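Local coordinates for protein lovastatin nonaketide synthase, polyketide synthase component (Aspergillus terreus, PDB 7CPX) that builds the nonaketide backbone of dihydromonacolin L, the precursor of lovastatin, from malonyl-CoA through repeated condensation and reduction with a single methylation, working with the partner protein LovC, at residues P1878-V1883 against L2064-V2069. The protein carries 2 engineered substitutions. Numbering follows the deposited sequence.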
ATOM      1  N   PRO A1878       8.469 -35.731  27.601  1.00117.66           N
ATOM      2  CA  PRO A1878       8.638 -34.268  27.615  1.00117.66           C
ATOM      3  C   PRO A1878       7.351 -33.511  27.883  1.00117.66           C
ATOM      4  O   PRO A1878       7.378 -32.483  28.571  1.00117.66           O
ATOM      5  CB  PRO A1878       9.181 -33.955  26.213  1.00117.66           C
ATOM      6  CG  PRO A1878       9.625 -35.251  25.642  1.00117.66           C
ATOM      7  CD  PRO A1878       8.825 -36.319  26.298  1.00117.66           C
ATOM      8  N   HIS A1879       6.229 -33.987  27.358  1.00117.84           N
ATOM      9  CA  HIS A1879       4.956 -33.287  27.447  1.00117.84           C
ATOM     10  C   HIS A1879       4.112 -33.864  28.575  1.00117.84           C
ATOM     11  O   HIS A1879       4.064 -35.081  28.771  1.00117.84           O
ATOM     12  CB  HIS A1879       4.198 -33.392  26.125  1.00117.84           C
ATOM     13  CG  HIS A1879       5.084 -33.343  24.921  1.00117.84           C
ATOM     14  ND1 HIS A1879       5.601 -32.166  24.426  1.00117.84           N
ATOM     15  CD2 HIS A1879       5.551 -34.327  24.117  1.00117.84           C
ATOM     16  CE1 HIS A1879       6.347 -32.426  23.367  1.00117.84           C
ATOM     17  NE2 HIS A1879       6.332 -33.730  23.159  1.00117.84           N
ATOM     18  N   ALA A1880       3.449 -32.980  29.316  1.00118.80           N
ATOM     19  CA  ALA A1880       2.554 -33.405  30.381  1.00118.80           C
ATOM     20  C   ALA A1880       1.234 -33.873  29.789  1.00118.80           C
ATOM     21  O   ALA A1880       0.680 -33.225  28.896  1.00118.80           O
ATOM     22  CB  ALA A1880       2.313 -32.266  31.370  1.00118.80           C
ATOM     23  N   LEU A1881       0.731 -34.996  30.289  1.00119.10           N
ATOM     24  CA  LEU A1881      -0.504 -35.586  29.797  1.00119.10           C
ATOM     25  C   LEU A1881      -1.631 -35.372  30.797  1.00119.10           C
ATOM     26  O   LEU A1881      -1.462 -35.593  31.999  1.00119.10           O
ATOM     27  CB  LEU A1881      -0.326 -37.079  29.531  1.00119.10           C
ATOM     28  CG  LEU A1881       0.384 -37.428  28.224  1.00119.10           C
ATOM     29  CD1 LEU A1881       1.834 -36.980  28.256  1.00119.10           C
ATOM     30  CD2 LEU A1881       0.288 -38.914  27.960  1.00119.10           C
ATOM     31  N   ARG A1882      -2.780 -34.939  30.289  1.00120.45           N
ATOM     32  CA  ARG A1882      -3.956 -34.783  31.129  1.00120.45           C
ATOM     33  C   ARG A1882      -4.396 -36.141  31.661  1.00120.45           C
ATOM     34  O   ARG A1882      -4.363 -37.147  30.946  1.00120.45           O
ATOM     35  CB  ARG A1882      -5.085 -34.127  30.338  1.00120.45           C
ATOM     36  CG  ARG A1882      -6.296 -33.744  31.167  1.00120.45           C
ATOM     37  CD  ARG A1882      -7.410 -33.207  30.285  1.00120.45           C
ATOM     38  NE  ARG A1882      -8.569 -32.777  31.058  1.00120.45           N
ATOM     39  CZ  ARG A1882      -9.708 -32.354  30.527  1.00120.45           C
ATOM     40  NH1 ARG A1882      -9.881 -32.295  29.216  1.00120.45           N
ATOM     41  NH2 ARG A1882     -10.699 -31.980  31.331  1.00120.45           N
ATOM     42  N   VAL A1883      -4.804 -36.168  32.926  1.00121.95           N
ATOM     43  CA  VAL A1883      -5.129 -37.405  33.625  1.00121.95           C
ATOM     44  C   VAL A1883      -6.505 -37.248  34.260  1.00121.95           C
ATOM     45  O   VAL A1883      -6.649 -36.571  35.286  1.00121.95           O
ATOM     46  CB  VAL A1883      -4.072 -37.756  34.679  1.00121.95           C
ATOM     47  CG1 VAL A1883      -4.578 -38.853  35.595  1.00121.95           C
ATOM     48  CG2 VAL A1883      -2.780 -38.174  34.000  1.00121.95           C
ATOM     49  N   LEU A2064      -4.812 -32.685  25.730  1.00119.06           N
ATOM     50  CA  LEU A2064      -4.252 -33.919  26.259  1.00119.06           C
ATOM     51  C   LEU A2064      -2.742 -33.880  26.430  1.00119.06           C
ATOM     52  O   LEU A2064      -2.211 -34.681  27.206  1.00119.06           O
ATOM     53  CB  LEU A2064      -4.607 -35.107  25.352  1.00119.06           C
ATOM     54  CG  LEU A2064      -6.088 -35.482  25.282  1.00119.06           C
ATOM     55  CD1 LEU A2064      -6.824 -34.631  24.260  1.00119.06           C
ATOM     56  CD2 LEU A2064      -6.247 -36.960  24.967  1.00119.06           C
ATOM     57  N   PHE A2065      -2.041 -32.990  25.732  1.00119.41           N
ATOM     58  CA  PHE A2065      -0.602 -32.830  25.871  1.00119.41           C
ATOM     59  C   PHE A2065      -0.282 -31.351  26.010  1.00119.41           C
ATOM     60  O   PHE A2065      -0.829 -30.520  25.280  1.00119.41           O
ATOM     61  CB  PHE A2065       0.144 -33.418  24.667  1.00119.41           C
ATOM     62  CG  PHE A2065      -0.081 -34.890  24.474  1.00119.41           C
ATOM     63  CD1 PHE A2065      -1.227 -35.353  23.848  1.00119.41           C
ATOM     64  CD2 PHE A2065       0.854 -35.811  24.912  1.00119.41           C
ATOM     65  CE1 PHE A2065      -1.436 -36.707  23.668  1.00119.41           C
ATOM     66  CE2 PHE A2065       0.651 -37.165  24.735  1.00119.41           C
ATOM     67  CZ  PHE A2065      -0.495 -37.614  24.112  1.00119.41           C
ATOM     68  N   THR A2066       0.607 -31.025  26.944  1.00119.03           N
ATOM     69  CA  THR A2066       0.957 -29.634  27.192  1.00119.03           C
ATOM     70  C   THR A2066       2.350 -29.574  27.793  1.00119.03           C
ATOM     71  O   THR A2066       2.893 -30.580  28.258  1.00119.03           O
ATOM     72  CB  THR A2066      -0.053 -28.955  28.125  1.00119.03           C
ATOM     73  OG1 THR A2066       0.142 -27.536  28.092  1.00119.03           O
ATOM     74  CG2 THR A2066       0.124 -29.448  29.551  1.00119.03           C
ATOM     75  N   ASP A2067       2.922 -28.373  27.775  1.00121.02           N
ATOM     76  CA  ASP A2067       4.240 -28.115  28.336  1.00121.02           C
ATOM     77  C   ASP A2067       4.184 -27.396  29.676  1.00121.02           C
ATOM     78  O   ASP A2067       5.238 -27.065  30.228  1.00121.02           O
ATOM     79  CB  ASP A2067       5.072 -27.289  27.351  1.00121.02           C
ATOM     80  CG  ASP A2067       4.444 -25.942  27.050  1.00121.02           C
ATOM     81  OD1 ASP A2067       3.199 -25.865  27.001  1.00121.02           O
ATOM     82  OD2 ASP A2067       5.194 -24.961  26.866  1.00121.02           O
ATOM     83  N   THR A2068       2.990 -27.146  30.212  1.00121.84           N
ATOM     84  CA  THR A2068       2.825 -26.396  31.448  1.00121.84           C
ATOM     85  C   THR A2068       1.949 -27.176  32.416  1.00121.84           C
ATOM     86  O   THR A2068       0.927 -27.745  32.022  1.00121.84           O
ATOM     87  CB  THR A2068       2.202 -25.019  31.184  1.00121.84           C
ATOM     88  OG1 THR A2068       3.042 -24.272  30.296  1.00121.84           O
ATOM     89  CG2 THR A2068       2.025 -24.248  32.486  1.00121.84           C
ATOM     90  N   VAL A2069       2.358 -27.195  33.684  1.00120.51           N
ATOM     91  CA  VAL A2069       1.581 -27.827  34.743  1.00120.51           C
ATOM     92  C   VAL A2069       1.327 -26.815  35.853  1.00120.51           C
ATOM     93  O   VAL A2069       0.354 -26.933  36.606  1.00120.51           O
ATOM     94  CB  VAL A2069       2.295 -29.078  35.285  1.00120.51           C
ATOM     95  CG1 VAL A2069       1.530 -29.664  36.464  1.00120.51           C
ATOM     96  CG2 VAL A2069       2.455 -30.109  34.184  1.00120.51           C
TER
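Leu1881 lies beside the ring of Phe2065, both side chains pointing the same way from neighbouring strands, and its CG sits 3.5 Å from Phe2065 CE2. Its CD1 meets Phe2065 CD2 and CE2, its CD2 reaches CE2 and CZ, while CB of His1879 approaches near the ring plane at its edge, 4.3 Å from Phe2065 CD2. Helix 1935-1953 covers the pair, Thr1941 touching Leu1881 and Ala1945 touching Phe2065. On the opposite face of the sheet, Ala1880 CB meets Val2069 CG2 at 3.5 Å and also nears Thr2066 CG2; Tyr1890 adjoins both Ala1880 and Val2069.

The backbone illustrates how a very short strand can be attached to a long one. Ala1880 and Thr2066 form an antiparallel hydrogen-bonded pair, with Ala1880 N to Thr2066 O at 2.7 Å. Thr2066 N returns a bond to Ala1880 O, and both are bent, 144° at the hydrogen. Two residues along, beyond the non-hydrogen-bonded pair Leu1881–Phe2065, Arg1882 N donates to Leu2064 O at 3.1 Å, from above the carbonyl plane; the same oxygen receives the CA-H of Leu1881. Leu1881 also bonds through its backbone to Phe1889, so strand 1869-1883 is paired on both sides here. Reciprocal amide bonds thus fix the register and tie that strand to the chain leaving helix 2061-2064, probably within the enoyl-reductase-like region.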